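Local coordinates for protein HTH-type dhaKLM operon transcriptional activator DhaS (Lactococcus lactis, PDB 2IU5) that activates transcription of the dhaKLM operon in complex with DhaQ when dihydroxyacetone is present, binding as a homodimer to an inverted repeat at the promoter, at residues E58-L61 against S62-E66; N84-L87 against L88-Y92; Q101-F104 against V105-K108; Q173-N176 against L177-Q181. The protein carries 1 engineered substitution. One frame throughout, in Å; residues are numbered along the deposited sequence.

Each contact joins neighbouring turns of one helix, the third running off its end, in series along an all-helical chain. Interaction 1 lies on helix 57-73, within the TetR-type DNA-binding region; interactions 2, 3 and 4 lie on helices 82-95, 97-106 and 171-183 of the C-terminal regulatory region. Interactions 1 and 3, with centres about 13 Å apart, touch where Leu61 and Phe65 meet Ile103, so the two regions pack directly on each other there. Interactions 2 and 4, about 15 Å apart between centres, touch through Leu86, Ile174 and Val175. Interactions 1 and 4 lie about 31 Å apart, centre to centre, on opposite sides of the chain's centre, with interaction 4 at the dimer interface.

Interaction 1. Residues E58-L61 against S62-E66; sequences EELL and SWIFE
Four successive i to i+4 backbone bonds join residues 58-61 to 62-66 in one unbroken alpha-helix, from Ser62 N to Glu58 O (3.0 Å) through to Phe65 N to Leu61 O (2.9 Å). Leu61 O also lies beneath the Phe65 ring, 3.2 Å from its plane and displaced toward the rim, with CG the nearest ring atom. The CG of Phe65 is turned anti to the carbonyl carbon (chi1 -63°), which brings the ring back over the preceding turn. There the Leu61 side chain runs alongside it, pointing the same way, and Leu61 CD2 meets Phe65 CZ at 4.1 Å. On another side of the helix, Ile64 CD1 reaches back to Leu60 CG at 4.0 Å, and Phe22 of helix 13-28 packs on both residues. A serine in place of Phe65 would probably leave Leu61 CD2 without its aromatic neighbour and open a gap toward Tyr100 and Ile103. Glu59 is tied to the residues just before the helix: OE1 accepts from Gln55 N, while Asn56 OD1 accepts from Glu59 N. Helix 57-73 is the long connecting helix that, in the TetR family, links the helix-turn-helix domain to the regulatory domain.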
loop_
_atom_site.group_PDB
_atom_site.type_symbol
_atom_site.label_atom_id
_atom_site.label_comp_id
_atom_site.label_asym_id
_atom_site.label_seq_id
_atom_site.Cartn_x
_atom_site.Cartn_y
_atom_site.Cartn_z
ATOM N N GLU A 58 20.540 -2.730 -17.264
ATOM C CA GLU A 58 19.518 -1.834 -16.688
ATOM C C GLU A 58 18.475 -1.538 -17.739
ATOM O O GLU A 58 17.270 -1.553 -17.455
ATOM C CB GLU A 58 20.139 -0.535 -16.202
ATOM C CG GLU A 58 20.833 -0.699 -14.872
ATOM C CD GLU A 58 21.499 0.571 -14.397
ATOM O OE1 GLU A 58 21.248 1.660 -14.958
ATOM O OE2 GLU A 58 22.299 0.480 -13.437
ATOM N N GLU A 59 18.927 -1.269 -18.955
ATOM C CA GLU A 59 17.944 -1.046 -20.024
ATOM C C GLU A 59 17.109 -2.295 -20.298
ATOM O O GLU A 59 15.919 -2.183 -20.608
ATOM C CB GLU A 59 18.636 -0.637 -21.325
ATOM C CG GLU A 59 19.233 0.765 -21.307
ATOM C CD GLU A 59 19.413 1.372 -22.708
ATOM O OE1 GLU A 59 19.294 0.669 -23.754
ATOM O OE2 GLU A 59 19.689 2.593 -22.761
ATOM N N LEU A 60 17.705 -3.481 -20.201
ATOM C CA LEU A 60 16.988 -4.717 -20.427
ATOM C C LEU A 60 15.946 -4.876 -19.315
ATOM O O LEU A 60 14.802 -5.234 -19.612
ATOM C CB LEU A 60 17.954 -5.921 -20.448
ATOM C CG LEU A 60 17.233 -7.243 -20.614
ATOM C CD1 LEU A 60 16.353 -7.258 -21.893
ATOM C CD2 LEU A 60 18.268 -8.356 -20.677
ATOM N N LEU A 61 16.324 -4.602 -18.066
ATOM C CA LEU A 61 15.360 -4.693 -16.951
ATOM C C LEU A 61 14.178 -3.772 -17.194
ATOM O O LEU A 61 13.024 -4.193 -17.046
ATOM C CB LEU A 61 16.022 -4.318 -15.615
ATOM C CG LEU A 61 16.869 -5.368 -14.901
ATOM C CD1 LEU A 61 17.406 -4.698 -13.657
ATOM C CD2 LEU A 61 15.957 -6.559 -14.529
ATOM N N SER A 62 14.449 -2.525 -17.562
ATOM C CA SER A 62 13.387 -1.553 -17.793
ATOM C C SER A 62 12.425 -2.107 -18.836
ATOM O O SER A 62 11.192 -2.016 -18.697
ATOM C CB SER A 62 13.997 -0.241 -18.276
ATOM O OG SER A 62 14.658 0.395 -17.197
ATOM N N TRP A 63 12.984 -2.691 -19.890
ATOM C CA TRP A 63 12.173 -3.230 -20.974
ATOM C C TRP A 63 11.321 -4.390 -20.470
ATOM O O TRP A 63 10.122 -4.489 -20.792
ATOM C CB TRP A 63 13.053 -3.649 -22.179
ATOM C CG TRP A 63 12.183 -4.038 -23.336
ATOM C CD1 TRP A 63 11.617 -3.197 -24.233
ATOM C CD2 TRP A 63 11.767 -5.358 -23.703
ATOM N NE1 TRP A 63 10.875 -3.893 -25.147
ATOM C CE2 TRP A 63 10.947 -5.226 -24.845
ATOM C CE3 TRP A 63 12.000 -6.637 -23.188
ATOM C CZ2 TRP A 63 10.365 -6.319 -25.486
ATOM C CZ3 TRP A 63 11.419 -7.723 -23.823
ATOM C CH2 TRP A 63 10.607 -7.555 -24.962
ATOM N N ILE A 64 11.922 -5.271 -19.676
ATOM C CA ILE A 64 11.185 -6.404 -19.129
ATOM C C ILE A 64 9.996 -5.909 -18.303
ATOM O O ILE A 64 8.887 -6.427 -18.436
ATOM C CB ILE A 64 12.115 -7.270 -18.284
ATOM C CG1 ILE A 64 12.982 -8.114 -19.217
ATOM C CG2 ILE A 64 11.335 -8.189 -17.362
ATOM C CD1 ILE A 64 14.221 -8.662 -18.487
ATOM N N PHE A 65 10.225 -4.912 -17.458
ATOM C CA PHE A 65 9.153 -4.424 -16.584
ATOM C C PHE A 65 8.024 -3.862 -17.451
ATOM O O PHE A 65 6.833 -4.140 -17.224
ATOM C CB PHE A 65 9.691 -3.304 -15.684
ATOM C CG PHE A 65 10.790 -3.723 -14.738
ATOM C CD1 PHE A 65 10.925 -5.037 -14.309
ATOM C CD2 PHE A 65 11.686 -2.774 -14.284
ATOM C CE1 PHE A 65 11.957 -5.384 -13.432
ATOM C CE2 PHE A 65 12.702 -3.119 -13.418
ATOM C CZ PHE A 65 12.835 -4.409 -13.002
ATOM N N GLU A 66 8.369 -3.069 -18.456
ATOM C CA GLU A 66 7.328 -2.416 -19.255
ATOM C C GLU A 66 6.573 -3.444 -20.089
ATOM O O GLU A 66 5.342 -3.412 -20.181
ATOM C CB GLU A 66 7.962 -1.407 -20.192
ATOM C CG GLU A 66 8.486 -0.180 -19.511
ATOM C CD GLU A 66 9.207 0.730 -20.494
ATOM O OE1 GLU A 66 9.672 0.259 -21.568
ATOM O OE2 GLU A 66 9.303 1.924 -20.176
#

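Interaction 2. Residues N84-L87 against L88-Y92; sequences NELL and LLLRY
Residues 84-87 and 88-92 form consecutive turns of helix 82-95, tied by four regular i to i+4 bonds, among them Leu89 N to Glu85 O at 2.8 Å and Arg91 N to Leu87 O at 2.9 Å. Side chains four residues apart meet in two pairs. On the buried side, Leu86 CD1 touches Leu90 CG at 4.0 Å, the two side chains crossing at a slant. Leu86 has CG anti to the backbone N (chi1 171°), which swings its methyls on toward the next turn, whereas Leu90 has CG anti to the carbonyl carbon and leans back over Leu86 O, its CG 3.4 Å from that oxygen. Trp118 of helix 110-132 covers both leucines, and Leu86 also reaches Ile174 and Val175 of helix 171-183. The turn thus belongs to the helical bundle of the TetR-type C-terminal domain; Leu89 also touches Trp118, and packs as well on Phe69 and Leu72 of helix 57-73. The second pair lies nearer the surface. Arg91 extends its chain from CG to NE across Leu87, whose CD2 sits over one face of the guanidinium, 3.9 Å from its plane and off-centre; Leu87 CD1 approaches Arg91 NE at 3.9 Å. This apolar contact leaves the guanidinium's N-H groups for partners around its edge, and NH2 forms a salt bridge with Glu168, a residue that the Leu87 side chain also touches. Glu85, buried farther round the helix, divides its carboxylate between Lys124, salt-bridged to OE1, and Asn76, hydrogen-bonded to OE2.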
loop_
_atom_site.group_PDB
_atom_site.type_symbol
_atom_site.label_atom_id
_atom_site.label_comp_id
_atom_site.label_asym_id
_atom_site.label_seq_id
_atom_site.Cartn_x
_atom_site.Cartn_y
_atom_site.Cartn_z
ATOM N N ASN A 84 -9.134 -13.242 -15.616
ATOM C CA ASN A 84 -8.074 -14.079 -16.208
ATOM C C ASN A 84 -6.724 -13.363 -16.136
ATOM O O ASN A 84 -5.690 -13.966 -15.861
ATOM C CB ASN A 84 -8.444 -14.423 -17.661
ATOM C CG ASN A 84 -9.656 -15.340 -17.743
ATOM O OD1 ASN A 84 -9.881 -16.116 -16.820
ATOM N ND2 ASN A 84 -10.438 -15.262 -18.832
ATOM N N GLU A 85 -6.718 -12.060 -16.378
ATOM C CA GLU A 85 -5.460 -11.321 -16.311
ATOM C C GLU A 85 -4.846 -11.302 -14.924
ATOM O O GLU A 85 -3.624 -11.466 -14.754
ATOM C CB GLU A 85 -5.680 -9.898 -16.827
ATOM C CG GLU A 85 -5.948 -9.962 -18.312
ATOM C CD GLU A 85 -7.028 -9.011 -18.782
ATOM O OE1 GLU A 85 -7.395 -8.091 -18.011
ATOM O OE2 GLU A 85 -7.503 -9.189 -19.926
ATOM N N LEU A 86 -5.678 -11.107 -13.913
ATOM C CA LEU A 86 -5.194 -11.170 -12.547
ATOM C C LEU A 86 -4.563 -12.525 -12.245
ATOM O O LEU A 86 -3.474 -12.568 -11.661
ATOM C CB LEU A 86 -6.327 -10.857 -11.569
ATOM C CG LEU A 86 -5.946 -11.107 -10.115
ATOM C CD1 LEU A 86 -4.792 -10.187 -9.669
ATOM C CD2 LEU A 86 -7.221 -10.865 -9.270
ATOM N N LEU A 87 -5.216 -13.616 -12.625
ATOM C CA LEU A 87 -4.646 -14.952 -12.413
ATOM C C LEU A 87 -3.287 -15.060 -13.094
ATOM O O LEU A 87 -2.308 -15.501 -12.486
ATOM C CB LEU A 87 -5.581 -16.049 -12.908
ATOM C CG LEU A 87 -5.003 -17.461 -12.802
ATOM C CD1 LEU A 87 -4.690 -17.787 -11.341
ATOM C CD2 LEU A 87 -6.024 -18.439 -13.412
ATOM N N LEU A 88 -3.210 -14.662 -14.355
ATOM C CA LEU A 88 -1.923 -14.774 -15.060
ATOM C C LEU A 88 -0.839 -13.883 -14.471
ATOM O O LEU A 88 0.339 -14.263 -14.426
ATOM C CB LEU A 88 -2.101 -14.565 -16.561
ATOM C CG LEU A 88 -3.014 -15.658 -17.153
ATOM C CD1 LEU A 88 -3.066 -15.556 -18.661
ATOM C CD2 LEU A 88 -2.597 -17.083 -16.727
ATOM N N LEU A 89 -1.211 -12.703 -14.009
ATOM C CA LEU A 89 -0.253 -11.859 -13.304
ATOM C C LEU A 89 0.269 -12.508 -12.015
ATOM O O LEU A 89 1.491 -12.525 -11.748
ATOM C CB LEU A 89 -0.923 -10.514 -13.037
ATOM C CG LEU A 89 -0.058 -9.456 -12.395
ATOM C CD1 LEU A 89 1.183 -9.190 -13.229
ATOM C CD2 LEU A 89 -0.854 -8.174 -12.177
ATOM N N LEU A 90 -0.618 -13.053 -11.181
ATOM C CA LEU A 90 -0.156 -13.740 -9.975
ATOM C C LEU A 90 0.758 -14.919 -10.311
ATOM O O LEU A 90 1.786 -15.113 -9.663
ATOM C CB LEU A 90 -1.338 -14.214 -9.116
ATOM C CG LEU A 90 -2.183 -13.054 -8.595
ATOM C CD1 LEU A 90 -3.414 -13.605 -7.843
ATOM C CD2 LEU A 90 -1.379 -12.102 -7.697
ATOM N N ARG A 91 0.388 -15.711 -11.310
ATOM C CA ARG A 91 1.231 -16.809 -11.750
ATOM C C ARG A 91 2.594 -16.337 -12.240
ATOM O O ARG A 91 3.605 -16.973 -11.954
ATOM C CB ARG A 91 0.542 -17.586 -12.861
ATOM C CG ARG A 91 -0.500 -18.520 -12.325
ATOM C CD ARG A 91 -0.998 -19.526 -13.358
ATOM N NE ARG A 91 -2.053 -20.286 -12.729
ATOM C CZ ARG A 91 -2.963 -20.971 -13.409
ATOM N NH1 ARG A 91 -2.920 -20.977 -14.739
ATOM N NH2 ARG A 91 -3.896 -21.641 -12.761
ATOM N N TYR A 92 2.631 -15.238 -12.973
ATOM C CA TYR A 92 3.879 -14.681 -13.479
ATOM C C TYR A 92 4.760 -14.278 -12.318
ATOM O O TYR A 92 5.974 -14.548 -12.307
ATOM C CB TYR A 92 3.549 -13.472 -14.350
ATOM C CG TYR A 92 4.745 -12.582 -14.670
ATOM C CD1 TYR A 92 5.625 -12.906 -15.700
ATOM C CD2 TYR A 92 4.975 -11.420 -13.940
ATOM C CE1 TYR A 92 6.713 -12.081 -15.990
ATOM C CE2 TYR A 92 6.048 -10.592 -14.214
ATOM C CZ TYR A 92 6.909 -10.934 -15.238
ATOM O OH TYR A 92 7.960 -10.085 -15.474
#

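Interaction 3. Residues Q101-F104 against V105-K108; sequences QKIF and VIDK
Gln101 begins the turn with a slack grip: its carbonyl O accepts only a weak bond from Val105 N, 3.4 Å away and bent to 144° at the hydrogen, while Val105 CG2 rests on the same oxygen. Lys102 O takes a second weak bond from Val105 N, and a firmer one of 2.9 Å from Ile106 N, which approaches in the carbonyl plane. In Ile106, chi1 (-62°) sets CG1 back over the preceding turn, and an unstaggered chi2 (147°) brings CD1 to a tight 3.2 Å from Lys102 O and 4.1 Å from Lys102 CB. The extended lysine chain continues to Met26 O and Asn29 O, both bonded to NZ. Ile103 supplies the last bond, its O accepting from Asp107 N at 2.9 Å, and its CD1 loosely meets Ile106 CD1 at 4.3 Å. Asp107 is the first residue to depart from helical torsions; its OD1 accepts from Asn109 N, an N-terminal cap for the turn leading into helix 110-132. Helix 97-106 ends among three others: Ile103 packs on Leu61 and Phe65 of helix 57-73, while Phe104 lies against Arg158 and Ile161 of helix 139-163 and meets Phe110 and Phe114 of helix 110-132 edge-to-face.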
loop_
_atom_site.group_PDB
_atom_site.type_symbol
_atom_site.label_atom_id
_atom_site.label_comp_id
_atom_site.label_asym_id
_atom_site.label_seq_id
_atom_site.Cartn_x
_atom_site.Cartn_y
_atom_site.Cartn_z
ATOM N N GLN A 101 12.048 -10.629 -6.068
ATOM C CA GLN A 101 12.715 -10.428 -4.781
ATOM C C GLN A 101 14.016 -9.648 -4.988
ATOM O O GLN A 101 14.316 -8.700 -4.240
ATOM C CB GLN A 101 13.114 -11.759 -4.148
ATOM C CG GLN A 101 11.992 -12.589 -3.631
ATOM C CD GLN A 101 12.502 -13.852 -2.972
ATOM O OE1 GLN A 101 13.669 -14.234 -3.144
ATOM N NE2 GLN A 101 11.633 -14.511 -2.213
ATOM N N LYS A 102 14.783 -10.050 -6.001
ATOM C CA LYS A 102 16.023 -9.351 -6.298
ATOM C C LYS A 102 15.828 -7.914 -6.708
ATOM O O LYS A 102 16.589 -7.047 -6.294
ATOM C CB LYS A 102 16.867 -10.114 -7.308
ATOM C CG LYS A 102 17.397 -11.401 -6.732
ATOM C CD LYS A 102 18.077 -12.249 -7.796
ATOM C CE LYS A 102 18.570 -13.531 -7.164
ATOM N NZ LYS A 102 19.011 -14.566 -8.148
ATOM N N ILE A 103 14.812 -7.659 -7.514
ATOM C CA ILE A 103 14.545 -6.302 -7.979
ATOM C C ILE A 103 14.123 -5.397 -6.825
ATOM O O ILE A 103 14.519 -4.224 -6.780
ATOM C CB ILE A 103 13.463 -6.287 -9.037
ATOM C CG1 ILE A 103 13.903 -7.074 -10.279
ATOM C CG2 ILE A 103 13.095 -4.844 -9.389
ATOM C CD1 ILE A 103 15.223 -6.642 -10.848
ATOM N N PHE A 104 13.330 -5.903 -5.888
ATOM C CA PHE A 104 12.959 -5.073 -4.750
ATOM C C PHE A 104 14.191 -4.666 -3.946
ATOM O O PHE A 104 14.180 -3.615 -3.305
ATOM C CB PHE A 104 11.929 -5.749 -3.843
ATOM C CG PHE A 104 10.535 -5.675 -4.364
ATOM C CD1 PHE A 104 9.907 -4.448 -4.523
ATOM C CD2 PHE A 104 9.843 -6.828 -4.707
ATOM C CE1 PHE A 104 8.598 -4.385 -5.015
ATOM C CE2 PHE A 104 8.538 -6.770 -5.197
ATOM C CZ PHE A 104 7.925 -5.537 -5.347
ATOM N N VAL A 105 15.241 -5.486 -3.977
ATOM C CA VAL A 105 16.519 -5.141 -3.332
ATOM C C VAL A 105 17.343 -4.132 -4.138
ATOM O O VAL A 105 17.859 -3.160 -3.569
ATOM C CB VAL A 105 17.373 -6.394 -3.033
ATOM C CG1 VAL A 105 18.772 -5.983 -2.553
ATOM C CG2 VAL A 105 16.693 -7.253 -1.980
ATOM N N ILE A 106 17.461 -4.369 -5.442
ATOM C CA ILE A 106 18.315 -3.590 -6.344
ATOM C C ILE A 106 17.767 -2.216 -6.706
ATOM O O ILE A 106 18.535 -1.273 -6.906
ATOM C CB ILE A 106 18.546 -4.305 -7.679
ATOM C CG1 ILE A 106 19.263 -5.640 -7.501
ATOM C CG2 ILE A 106 19.341 -3.420 -8.612
ATOM C CD1 ILE A 106 18.825 -6.669 -8.534
ATOM N N ASP A 107 16.446 -2.096 -6.800
ATOM C CA ASP A 107 15.839 -0.911 -7.411
ATOM C C ASP A 107 14.822 -0.301 -6.460
ATOM O O ASP A 107 13.694 -0.770 -6.347
ATOM C CB ASP A 107 15.203 -1.247 -8.759
ATOM C CG ASP A 107 14.529 -0.045 -9.422
ATOM O OD1 ASP A 107 14.618 1.078 -8.877
ATOM O OD2 ASP A 107 13.907 -0.233 -10.495
ATOM N N LYS A 108 15.244 0.757 -5.777
ATOM C CA LYS A 108 14.424 1.426 -4.774
ATOM C C LYS A 108 13.168 2.052 -5.380
ATOM O O LYS A 108 12.182 2.277 -4.676
ATOM C CB LYS A 108 15.235 2.525 -4.082
ATOM C CG LYS A 108 15.722 3.628 -5.026
ATOM C CD LYS A 108 15.941 4.945 -4.291
ATOM C CE LYS A 108 14.805 5.940 -4.550
ATOM N NZ LYS A 108 13.445 5.421 -4.210
#

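Interaction 4. Residues Q173-N176 against L177-Q181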
loop_
_atom_site.group_PDB
_atom_site.type_symbol
_atom_site.label_atom_id
_atom_site.label_comp_id
_atom_site.label_asym_id
_atom_site.label_seq_id
_atom_site.Cartn_x
_atom_site.Cartn_y
_atom_site.Cartn_z
ATOM N N GLN A 173 -9.461 -15.213 -3.033
ATOM C CA GLN A 173 -9.840 -14.191 -2.050
ATOM C C GLN A 173 -9.799 -12.789 -2.658
ATOM O O GLN A 173 -10.676 -11.966 -2.383
ATOM C CB GLN A 173 -8.925 -14.275 -0.826
ATOM C CG GLN A 173 -9.179 -15.522 0.011
ATOM C CD GLN A 173 -8.184 -15.659 1.136
ATOM O OE1 GLN A 173 -8.441 -15.201 2.256
ATOM N NE2 GLN A 173 -7.047 -16.281 0.849
ATOM N N ILE A 174 -8.797 -12.500 -3.484
ATOM C CA ILE A 174 -8.714 -11.185 -4.076
ATOM C C ILE A 174 -9.895 -10.957 -5.009
ATOM O O ILE A 174 -10.539 -9.919 -4.934
ATOM C CB ILE A 174 -7.368 -10.929 -4.782
ATOM C CG1 ILE A 174 -6.240 -10.949 -3.734
ATOM C CG2 ILE A 174 -7.434 -9.603 -5.556
ATOM C CD1 ILE A 174 -4.840 -11.140 -4.345
ATOM N N VAL A 175 -10.182 -11.923 -5.885
ATOM C CA VAL A 175 -11.321 -11.783 -6.801
ATOM C C VAL A 175 -12.623 -11.544 -6.032
ATOM O O VAL A 175 -13.431 -10.683 -6.391
ATOM C CB VAL A 175 -11.428 -13.022 -7.716
ATOM C CG1 VAL A 175 -12.708 -12.971 -8.561
ATOM C CG2 VAL A 175 -10.205 -13.095 -8.599
ATOM N N ASN A 176 -12.833 -12.306 -4.968
ATOM C CA ASN A 176 -14.081 -12.197 -4.226
ATOM C C ASN A 176 -14.221 -10.827 -3.563
ATOM O O ASN A 176 -15.300 -10.229 -3.576
ATOM C CB ASN A 176 -14.202 -13.345 -3.229
ATOM C CG ASN A 176 -14.361 -14.685 -3.920
ATOM O OD1 ASN A 176 -14.096 -15.736 -3.332
ATOM N ND2 ASN A 176 -14.799 -14.658 -5.181
ATOM N N LEU A 177 -13.133 -10.315 -2.994
ATOM C CA LEU A 177 -13.198 -9.010 -2.359
ATOM C C LEU A 177 -13.442 -7.921 -3.412
ATOM O O LEU A 177 -14.154 -6.943 -3.167
ATOM C CB LEU A 177 -11.928 -8.739 -1.564
ATOM C CG LEU A 177 -11.612 -9.679 -0.391
ATOM C CD1 LEU A 177 -10.328 -9.152 0.265
ATOM C CD2 LEU A 177 -12.718 -9.716 0.646
ATOM N N LEU A 178 -12.848 -8.086 -4.591
ATOM C CA LEU A 178 -13.007 -7.041 -5.616
ATOM C C LEU A 178 -14.440 -7.055 -6.124
ATOM O O LEU A 178 -15.072 -6.008 -6.245
ATOM C CB LEU A 178 -12.057 -7.278 -6.794
ATOM C CG LEU A 178 -10.574 -7.001 -6.533
ATOM C CD1 LEU A 178 -9.738 -7.474 -7.734
ATOM C CD2 LEU A 178 -10.306 -5.514 -6.227
ATOM N N LEU A 179 -14.954 -8.243 -6.422
ATOM C CA LEU A 179 -16.332 -8.329 -6.923
ATOM C C LEU A 179 -17.339 -7.798 -5.898
ATOM O O LEU A 179 -18.335 -7.178 -6.274
ATOM C CB LEU A 179 -16.683 -9.771 -7.291
ATOM C CG LEU A 179 -15.995 -10.303 -8.553
ATOM C CD1 LEU A 179 -16.138 -11.816 -8.642
ATOM C CD2 LEU A 179 -16.598 -9.651 -9.785
ATOM N N ALA A 180 -17.098 -8.034 -4.607
ATOM C CA ALA A 180 -18.032 -7.568 -3.589
ATOM C C ALA A 180 -18.128 -6.051 -3.592
ATOM O O ALA A 180 -19.214 -5.482 -3.422
ATOM C CB ALA A 180 -17.573 -8.044 -2.234
ATOM N N GLN A 181 -16.979 -5.417 -3.784
ATOM C CA GLN A 181 -16.902 -3.962 -3.747
ATOM C C GLN A 181 -17.543 -3.397 -4.997
ATOM O O GLN A 181 -18.287 -2.411 -4.930
ATOM C CB GLN A 181 -15.438 -3.573 -3.724
ATOM C CG GLN A 181 -14.806 -3.787 -2.377
ATOM C CD GLN A 181 -13.360 -3.413 -2.452
ATOM O OE1 GLN A 181 -13.034 -2.241 -2.498
ATOM N NE2 GLN A 181 -12.487 -4.402 -2.473
#
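Leu178 and Leu179 each pack back on the residue four places earlier, and these two pairs supply the apolar part of the contact. Ile174 and Leu178 lie side by side and point the same way, with Ile174 CG2 3.8 Å from Leu178 CD1. Val175 and Leu179 repeat this pattern one residue on, more closely, with Val175 CG1 3.6 Å from Leu179 CD1. In both leucines CG is anti to the carbonyl carbon (chi1 -72°), which tips the branch back along the helix toward its partner; the branch of Val175 that meets Leu179 is the one anti to the backbone N. An alanine at Leu178 is likely to open a gap beside Ile174 CG2 and to strip Trp82 and Asn149 of a packing partner. Helix 171-183 takes part in the helical dimer interface characteristic of TetR-family regulators: Ala180 packs on Ala180 of the second subunit, Leu177 on Gln181 of that subunit, and Gln181 on its Leu177. Among the polar contacts, regular i to i+4 backbone bonds run from Leu177 N to Gln173 O (3.0 Å) as far as Ala180 N to Asn176 O (3.0 Å). Leu177 O is gripped twice, by Gln181 N at 3.3 Å and by Gln181 NE2 at 3.1 Å, from opposite faces of the carbonyl plane. The amide donor stands well above that plane, 65° out of it, and the hydrogen bond is bent to 149° at the hydrogen. Gln181 OE1, at the amide's other end, accepts from Asn149 ND2 of helix 139-163, and the two bonds together probably hold its rotation.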